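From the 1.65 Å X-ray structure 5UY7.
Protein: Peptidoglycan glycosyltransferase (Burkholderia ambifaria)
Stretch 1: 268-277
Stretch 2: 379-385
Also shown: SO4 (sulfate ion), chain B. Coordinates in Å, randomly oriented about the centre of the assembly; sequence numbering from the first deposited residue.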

ATOM      1  N   PRO A 268      -6.596  -2.080   6.558  1.00 18.71           N
ATOM      2  CA  PRO A 268      -5.283  -1.935   5.914  1.00 18.94           C
ATOM      3  C   PRO A 268      -4.167  -1.500   6.851  1.00 19.76           C
ATOM      4  O   PRO A 268      -2.992  -1.687   6.507  1.00 19.13           O
ATOM      5  CB  PRO A 268      -5.541  -0.867   4.842  1.00 18.51           C
ATOM      6  CG  PRO A 268      -6.741  -0.089   5.383  1.00 16.78           C
ATOM      7  CD  PRO A 268      -7.588  -1.111   6.063  1.00 19.31           C
ATOM      8  N   GLY A 269      -4.481  -0.875   7.981  1.00 20.01           N
ATOM      9  CA  GLY A 269      -3.425  -0.469   8.897  1.00 19.26           C
ATOM     10  C   GLY A 269      -2.451   0.514   8.271  1.00 18.60           C
ATOM     11  O   GLY A 269      -2.827   1.381   7.474  1.00 18.17           O
ATOM     12  N   SER A 270      -1.164   0.342   8.595  1.00 16.29           N
ATOM     13  CA  SER A 270      -0.146   1.326   8.221  1.00 16.82           C
ATOM     14  C   SER A 270      -0.028   1.534   6.718  1.00 19.29           C
ATOM     15  O   SER A 270       0.551   2.538   6.288  1.00 16.72           O
ATOM     16  CB  SER A 270       1.216   0.921   8.785  1.00 17.26           C
ATOM     17  OG  SER A 270       1.182   0.914  10.201  1.00 18.74           O
ATOM     18  N   ILE A 271      -0.566   0.620   5.906  1.00 15.50           N
ATOM     19  CA  ILE A 271      -0.548   0.798   4.455  1.00 14.10           C
ATOM     20  C   ILE A 271      -1.286   2.060   4.032  1.00 15.58           C
ATOM     21  O   ILE A 271      -1.024   2.598   2.946  1.00 15.61           O
ATOM     22  CB  ILE A 271      -1.126  -0.480   3.804  1.00 15.55           C
ATOM     23  CG1 ILE A 271      -0.149  -1.637   4.029  1.00 15.87           C
ATOM     24  CG2 ILE A 271      -1.411  -0.284   2.322  1.00 17.67           C
ATOM     25  CD1 ILE A 271      -0.771  -3.020   3.789  1.00 17.40           C
ATOM     26  N   MET A 272      -2.174   2.578   4.880  1.00 15.37           N
ATOM     27  CA  MET A 272      -2.882   3.803   4.525  1.00 15.23           C
ATOM     28  C   MET A 272      -2.105   5.070   4.845  1.00 16.91           C
ATOM     29  O   MET A 272      -2.507   6.139   4.375  1.00 16.27           O
ATOM     30  CB  MET A 272      -4.229   3.883   5.240  1.00 17.17           C
ATOM     31  CG  MET A 272      -5.217   2.816   4.817  1.00 18.67           C
ATOM     32  SD  MET A 272      -5.489   2.717   3.037  1.00 20.31           S
ATOM     33  CE  MET A 272      -6.196   4.339   2.735  1.00 22.74           C
ATOM     34  N   LYS A 273      -1.042   4.991   5.647  1.00 14.21           N
ATOM     35  CA  LYS A 273      -0.363   6.215   6.067  1.00 13.74           C
ATOM     36  C   LYS A 273       0.129   7.043   4.883  1.00 14.06           C
ATOM     37  O   LYS A 273       0.015   8.284   4.943  1.00 15.08           O
ATOM     38  CB  LYS A 273       0.774   5.865   7.039  1.00 14.19           C
ATOM     39  CG  LYS A 273       0.246   5.380   8.383  1.00 13.37           C
ATOM     40  CD  LYS A 273       1.310   4.701   9.265  1.00 16.79           C
ATOM     41  CE  LYS A 273       0.688   4.356  10.603  1.00 16.26           C
ATOM     42  NZ  LYS A 273       1.506   3.400  11.448  1.00 18.60           N
ATOM     43  N   PRO A 274       0.638   6.460   3.792  1.00 14.27           N
ATOM     44  CA  PRO A 274       1.033   7.296   2.649  1.00 13.66           C
ATOM     45  C   PRO A 274      -0.116   8.067   2.029  1.00 14.87           C
ATOM     46  O   PRO A 274       0.133   9.120   1.436  1.00 15.69           O
ATOM     47  CB  PRO A 274       1.620   6.282   1.663  1.00 13.77           C
ATOM     48  CG  PRO A 274       2.151   5.217   2.548  1.00 13.83           C
ATOM     49  CD  PRO A 274       1.128   5.074   3.618  1.00 14.60           C
ATOM     50  N   PHE A 275      -1.356   7.576   2.127  1.00 15.68           N
ATOM     51  CA  PHE A 275      -2.470   8.317   1.537  1.00 13.85           C
ATOM     52  C   PHE A 275      -2.889   9.479   2.421  1.00 14.63           C
ATOM     53  O   PHE A 275      -3.273  10.538   1.914  1.00 16.53           O
ATOM     54  CB  PHE A 275      -3.659   7.387   1.266  1.00 14.82           C
ATOM     55  CG  PHE A 275      -3.374   6.381   0.191  1.00 16.59           C
ATOM     56  CD1 PHE A 275      -3.257   6.783  -1.129  1.00 16.72           C
ATOM     57  CD2 PHE A 275      -3.178   5.044   0.504  1.00 19.61           C
ATOM     58  CE1 PHE A 275      -2.954   5.867  -2.131  1.00 16.71           C
ATOM     59  CE2 PHE A 275      -2.878   4.121  -0.495  1.00 17.78           C
ATOM     60  CZ  PHE A 275      -2.770   4.539  -1.815  1.00 18.68           C
ATOM     61  N   THR A 276      -2.834   9.295   3.741  1.00 14.84           N
ATOM     62  CA  THR A 276      -3.045  10.416   4.654  1.00 14.72           C
ATOM     63  C   THR A 276      -2.088  11.553   4.330  1.00 16.05           C
ATOM     64  O   THR A 276      -2.493  12.718   4.213  1.00 15.92           O
ATOM     65  CB  THR A 276      -2.838   9.952   6.096  1.00 15.78           C
ATOM     66  OG1 THR A 276      -3.794   8.930   6.404  1.00 16.84           O
ATOM     67  CG2 THR A 276      -3.021  11.110   7.068  1.00 17.70           C
ATOM     68  N   VAL A 277      -0.807  11.211   4.159  1.00 14.86           N
ATOM     69  CA  VAL A 277       0.212  12.205   3.866  1.00 14.21           C
ATOM     70  C   VAL A 277       0.023  12.760   2.462  1.00 15.76           C
ATOM     71  O   VAL A 277       0.105  13.979   2.253  1.00 15.22           O
ATOM     72  CB  VAL A 277       1.610  11.591   4.062  1.00 13.70           C
ATOM     73  CG1 VAL A 277       2.677  12.464   3.413  1.00 17.27           C
ATOM     74  CG2 VAL A 277       1.886  11.401   5.544  1.00 15.60           C
ATOM     75  N   THR A 379      -8.233   7.183  13.557  1.00 24.30           N
ATOM     76  CA  THR A 379      -7.846   5.791  13.333  1.00 22.51           C
ATOM     77  C   THR A 379      -7.786   5.467  11.844  1.00 23.57           C
ATOM     78  O   THR A 379      -6.919   4.704  11.407  1.00 20.36           O
ATOM     79  CB  THR A 379      -8.794   4.826  14.051  1.00 23.07           C
ATOM     80  OG1 THR A 379     -10.093   4.864  13.447  1.00 32.21           O
ATOM     81  CG2 THR A 379      -8.904   5.191  15.524  1.00 26.12           C
ATOM     82  N   MET A 380      -8.688   6.045  11.042  1.00 23.81           N
ATOM     83  CA  MET A 380      -8.625   5.794   9.604  1.00 20.22           C
ATOM     84  C   MET A 380      -7.337   6.336   9.006  1.00 20.15           C
ATOM     85  O   MET A 380      -6.807   5.751   8.055  1.00 21.13           O
ATOM     86  CB  MET A 380      -9.835   6.404   8.893  1.00 25.61           C
ATOM     87  CG  MET A 380     -11.099   5.558   8.991  1.00 25.17           C
ATOM     88  SD  MET A 380     -12.510   6.323   8.158  1.00 27.67           S
ATOM     89  CE  MET A 380     -13.455   6.923   9.551  1.00 29.85           C
ATOM     90  N   SER A 381      -6.799   7.422   9.576  1.00 20.11           N
ATOM     91  CA  SER A 381      -5.558   7.996   9.069  1.00 17.78           C
ATOM     92  C   SER A 381      -4.396   7.027   9.192  1.00 17.50           C
ATOM     93  O   SER A 381      -3.422   7.137   8.438  1.00 19.27           O
ATOM     94  CB  SER A 381      -5.217   9.292   9.803  1.00 20.43           C
ATOM     95  OG  SER A 381      -4.625   9.066  11.074  1.00 22.75           O
ATOM     96  N   TYR A 382      -4.469   6.083  10.132  1.00 18.62           N
ATOM     97  CA  TYR A 382      -3.482   5.018  10.200  1.00 18.52           C
ATOM     98  C   TYR A 382      -4.103   3.652   9.930  1.00 21.22           C
ATOM     99  O   TYR A 382      -3.545   2.626  10.326  1.00 21.24           O
ATOM    100  CB  TYR A 382      -2.703   5.054  11.524  1.00 21.19           C
ATOM    101  CG  TYR A 382      -3.450   5.073  12.850  1.00 21.75           C
ATOM    102  CD1 TYR A 382      -3.812   6.270  13.458  1.00 21.99           C
ATOM    103  CD2 TYR A 382      -3.703   3.895  13.534  1.00 22.81           C
ATOM    104  CE1 TYR A 382      -4.451   6.287  14.691  1.00 23.94           C
ATOM    105  CE2 TYR A 382      -4.345   3.901  14.764  1.00 25.81           C
ATOM    106  CZ  TYR A 382      -4.718   5.096  15.336  1.00 27.13           C
ATOM    107  OH  TYR A 382      -5.346   5.090  16.562  1.00 31.17           O
ATOM    108  N   GLY A 383      -5.231   3.624   9.221  1.00 18.99           N
ATOM    109  CA  GLY A 383      -5.687   2.413   8.557  1.00 17.69           C
ATOM    110  C   GLY A 383      -6.650   1.521   9.308  1.00 20.40           C
ATOM    111  O   GLY A 383      -6.849   0.374   8.896  1.00 20.78           O
ATOM    112  N   TYR A 384      -7.263   1.994  10.385  1.00 19.77           N
ATOM    113  CA  TYR A 384      -8.226   1.181  11.107  1.00 24.54           C
ATOM    114  C   TYR A 384      -9.572   1.887  11.124  1.00 24.31           C
ATOM    115  O   TYR A 384      -9.642   3.117  11.104  1.00 24.91           O
ATOM    116  CB  TYR A 384      -7.722   0.876  12.522  1.00 23.81           C
ATOM    117  CG  TYR A 384      -6.451   0.064  12.466  1.00 22.73           C
ATOM    118  CD1 TYR A 384      -6.492  -1.292  12.161  1.00 27.55           C
ATOM    119  CD2 TYR A 384      -5.205   0.656  12.645  1.00 26.44           C
ATOM    120  CE1 TYR A 384      -5.334  -2.043  12.075  1.00 27.29           C
ATOM    121  CE2 TYR A 384      -4.036  -0.092  12.562  1.00 27.24           C
ATOM    122  CZ  TYR A 384      -4.113  -1.446  12.277  1.00 25.08           C
ATOM    123  OH  TYR A 384      -2.965  -2.210  12.180  1.00 24.45           O
ATOM    124  N   GLY A 385     -10.643   1.095  11.148  1.00 24.04           N
ATOM    125  CA  GLY A 385     -11.981   1.637  11.016  1.00 27.54           C
ATOM    126  C   GLY A 385     -12.502   1.697   9.599  1.00 28.06           C
ATOM    127  O   GLY A 385     -13.564   2.289   9.369  1.00 28.56           O
TER
HETATM  128  S   SO4 B 701       2.936  -2.384  10.919  1.00 36.53           S
HETATM  129  O1  SO4 B 701       3.019  -3.202   9.705  1.00 39.48           O
HETATM  130  O2  SO4 B 701       4.188  -1.666  11.117  1.00 40.28           O
HETATM  131  O3  SO4 B 701       2.696  -3.273  12.054  1.00 46.73           O
HETATM  132  O4  SO4 B 701       1.847  -1.417  10.863  1.00 36.34           O
HETATM  133  O   HOH W   1      -0.662  -1.769  10.415  1.00 18.98           O
HETATM  134  O   HOH W   2      -1.303   1.717  11.746  1.00 23.11           O
HETATM  135  O   HOH W   3      -5.735   7.019   5.698  1.00 23.56           O

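Two glycines meet where the backbones come closest, with the CA atoms of Gly-269 and Gly-383 3.7 Å apart. Gly-269 N donates to Gly-383 O (2.8 Å, 154°), the one backbone-to-backbone hydrogen bond across the contact. In return, Gly-383 CA makes a CA-H...O contact with Gly-269 O (3.2 Å), an oxygen that also accepts from Met-272 N (2.9 Å) in the 3-10 turn. A CB on Gly-383 would lie 1.8 Å from Gly-269 O, so the approach requires a bare CA. Gly-269 CA packs over one face of the Tyr-384 ring, 3.9 Å from its centroid.

Tyr-382 O finds no amide across the contact; it lies 3.2 Å from Gly-269 O, a pair of acceptors, and water 2 satisfies it (2.8 Å) while also donating to Ser-270 OG (3.0 Å). Ser-270 OG accepts from Lys-273 NZ (2.8 Å) and donates to sulfate O4 (2.5 Å). Water 1 accepts from Ser-270 N (2.8 Å) and donates to Tyr-384 OH (2.9 Å) and sulfate O4 (2.6 Å), bridging both stretches and the ion.

At the helical end, Thr-276 OG1 donates to Ser-381 O (2.7 Å). Water 3 donates to Thr-276 OG1 (2.8 Å) and to Met-380 O (2.9 Å), which also accepts from Gly-383 N (2.9 Å). Between these polar sites, Lys-273 CE packs against Tyr-382 CB (3.6 Å).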